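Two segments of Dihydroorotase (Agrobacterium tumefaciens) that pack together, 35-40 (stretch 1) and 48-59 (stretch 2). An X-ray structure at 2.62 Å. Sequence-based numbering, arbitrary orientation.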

# COMPACT_ATOMS: atom_id res chain seq x y z
N SER A 35 -27.07 50.43 28.93
CA SER A 35 -26.74 51.18 27.72
C SER A 35 -25.65 52.22 27.92
O SER A 35 -25.58 52.88 28.96
CB SER A 35 -28.00 51.86 27.18
OG SER A 35 -27.69 52.59 26.01
N THR A 36 -24.82 52.39 26.90
CA THR A 36 -23.72 53.35 26.94
C THR A 36 -23.39 53.83 25.54
O THR A 36 -24.02 53.44 24.56
CB THR A 36 -22.45 52.71 27.53
OG1 THR A 36 -22.81 51.65 28.41
CG2 THR A 36 -21.65 53.74 28.32
N ASP A 37 -22.38 54.69 25.46
CA ASP A 37 -21.91 55.22 24.19
C ASP A 37 -20.39 54.99 24.21
O ASP A 37 -19.77 55.08 25.28
CB ASP A 37 -22.20 56.72 24.06
CG ASP A 37 -23.70 57.05 24.08
OD1 ASP A 37 -24.03 58.23 23.84
OD2 ASP A 37 -24.55 56.17 24.33
N ILE A 38 -19.80 54.69 23.06
CA ILE A 38 -18.36 54.46 23.00
C ILE A 38 -17.76 55.36 21.93
O ILE A 38 -18.29 55.48 20.83
CB ILE A 38 -18.03 52.98 22.67
CG1 ILE A 38 -18.79 52.05 23.62
CG2 ILE A 38 -16.54 52.72 22.82
CD1 ILE A 38 -18.60 50.57 23.34
N LEU A 39 -16.65 56.01 22.28
CA LEU A 39 -15.96 56.89 21.35
C LEU A 39 -14.63 56.27 20.88
O LEU A 39 -13.75 55.99 21.70
CB LEU A 39 -15.68 58.23 22.01
CG LEU A 39 -14.98 59.26 21.12
CD1 LEU A 39 -15.96 59.70 20.06
CD2 LEU A 39 -14.52 60.46 21.91
N ILE A 40 -14.50 56.06 19.58
CA ILE A 40 -13.28 55.49 19.02
C ILE A 40 -12.43 56.60 18.40
O ILE A 40 -12.93 57.40 17.60
CB ILE A 40 -13.56 54.46 17.91
CG1 ILE A 40 -14.70 53.52 18.33
CG2 ILE A 40 -12.29 53.69 17.62
CD1 ILE A 40 -14.40 52.68 19.52
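Stretch 2 48-59: AVGSALQAPADT

The most unusual feature of this contact is that stretch 2 packs against stretch 1 twice: it pairs with it as a β-strand, then leaves the sheet at Ser51 and comes back with Leu53, whose side chain covers the very place where Gly50 has none. An ideal CB on Gly50 would lie 2.7 Å from Leu53 CD2, so the bare glycine makes room for the leucine.

The paired part is a short antiparallel ladder. Strand 36–40 and strand 48–50 run at 171° to one another, their axes approaching to 4.8 Å, and all of these residues have extended backbones. Asp37 stands opposite Gly50 and Leu39 opposite Ala48 as hydrogen-bonded pairs. In the first, Gly50 N donates to Asp37 O at 3.1 Å, while the return bond from Asp37 N to Gly50 O, 3.0 Å long, is weak because its angle is only 134°. In the second, Leu39 N to Ala48 O is short and nearly straight, 2.8 Å at 171°, whereas Ala48 N to Leu39 O is stretched to 3.5 Å and weak. Between them lies the non-hydrogen-bonded pair Ile38 and Val49, with CA atoms 4.6 Å apart. Here the CA hydrogens point inward, giving CA-H...O contacts from Val49 CA to Asp37 O (3.4 Å) and from Ile38 CA to Ala48 O (3.6 Å).

Side chains alternate between the two faces. Ile38 and Val49 share one, meeting at 4.0 Å between Ile38 CG2 and Val49 CG2; β-branched residues suit extended strands and present methyl groups close to the backbone. Thr36, at the start of its strand, adds its methyl, with CG2 3.8 Å from Val49 CG1.

The other face carries Asp37, Leu39 and Ala48. The small Ala48 leaves its CB 4.3 Å from Leu39 CB, and Leu53 CD1 reaches within 3.9 Å of that same Leu39 CB and 3.6 Å of Asp37 O. Leu39 has the largest area covered by the other stretch of any residue here. With chi1 t and chi2 p, it also extends CD1 to 4.0 Å from Ala55 CB, so its long branched chain spans from the ladder to the returning loop.

Asp37 is a buried acid on this largely apolar face. Its OD1 lies 3.6 Å from Ala52 CA, while OD2 is hydrogen-bonded elsewhere in the structure. Ala57 is out of reach of stretch 1, but Asp58 turns back toward it, with OD2 4.4 Å from Leu39 CD1.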

# COMPACT_ATOMS: atom_id res chain seq x y z
N ALA A 48 -13.31 57.22 24.90
CA ALA A 48 -14.18 57.35 26.05
C ALA A 48 -15.38 56.40 26.03
O ALA A 48 -15.78 55.89 24.98
CB ALA A 48 -14.67 58.78 26.16
N VAL A 49 -15.95 56.17 27.20
CA VAL A 49 -17.12 55.31 27.35
C VAL A 49 -17.99 55.91 28.45
O VAL A 49 -17.58 56.01 29.61
CB VAL A 49 -16.73 53.87 27.73
CG1 VAL A 49 -17.98 53.00 27.85
CG2 VAL A 49 -15.79 53.32 26.69
N GLY A 50 -19.21 56.30 28.09
CA GLY A 50 -20.10 56.88 29.07
C GLY A 50 -21.53 57.06 28.61
O GLY A 50 -21.83 56.94 27.43
N SER A 51 -22.39 57.39 29.57
CA SER A 51 -23.82 57.59 29.37
C SER A 51 -24.21 58.54 28.23
O SER A 51 -25.32 58.45 27.70
CB SER A 51 -24.44 58.06 30.69
OG SER A 51 -25.85 57.99 30.65
N ALA A 52 -23.31 59.45 27.84
CA ALA A 52 -23.61 60.37 26.75
C ALA A 52 -22.44 61.30 26.49
O ALA A 52 -22.42 62.44 26.95
CB ALA A 52 -24.86 61.19 27.07
N LEU A 53 -21.47 60.81 25.72
CA LEU A 53 -20.27 61.57 25.41
C LEU A 53 -20.48 62.61 24.33
O LEU A 53 -21.51 62.61 23.64
CB LEU A 53 -19.16 60.61 24.97
CG LEU A 53 -19.20 59.24 25.64
CD1 LEU A 53 -18.19 58.32 24.98
CD2 LEU A 53 -18.94 59.37 27.12
N GLN A 54 -19.52 63.51 24.17
CA GLN A 54 -19.59 64.54 23.15
C GLN A 54 -18.44 64.28 22.18
O GLN A 54 -17.40 63.77 22.59
CB GLN A 54 -19.46 65.91 23.77
CG GLN A 54 -20.58 66.29 24.73
CD GLN A 54 -20.61 65.43 25.98
OE1 GLN A 54 -19.62 65.32 26.70
NE2 GLN A 54 -21.76 64.82 26.24
N ALA A 55 -18.62 64.63 20.91
CA ALA A 55 -17.56 64.40 19.92
C ALA A 55 -17.38 65.55 18.91
O ALA A 55 -18.26 66.40 18.77
CB ALA A 55 -17.81 63.08 19.19
N PRO A 56 -16.23 65.58 18.21
CA PRO A 56 -15.89 66.59 17.21
C PRO A 56 -16.77 66.52 15.95
O PRO A 56 -17.99 66.73 16.01
CB PRO A 56 -14.43 66.27 16.88
CG PRO A 56 -13.92 65.60 18.13
CD PRO A 56 -15.07 64.70 18.48
N ALA A 57 -16.12 66.26 14.82
CA ALA A 57 -16.80 66.10 13.53
C ALA A 57 -16.50 64.65 13.16
O ALA A 57 -15.47 64.35 12.56
CB ALA A 57 -16.20 67.05 12.50
N ASP A 58 -17.41 63.75 13.55
CA ASP A 58 -17.21 62.32 13.32
C ASP A 58 -18.47 61.48 13.12
O ASP A 58 -19.54 61.82 13.62
CB ASP A 58 -16.42 61.75 14.50
CG ASP A 58 -16.96 62.22 15.83
OD1 ASP A 58 -16.63 63.35 16.25
OD2 ASP A 58 -17.72 61.45 16.46
N THR A 59 -18.31 60.37 12.40
CA THR A 59 -19.41 59.45 12.11
C THR A 59 -20.12 59.06 13.40
O THR A 59 -19.51 58.49 14.31
CB THR A 59 -18.93 58.13 11.43
OG1 THR A 59 -18.25 58.42 10.21
CG2 THR A 59 -20.11 57.21 11.12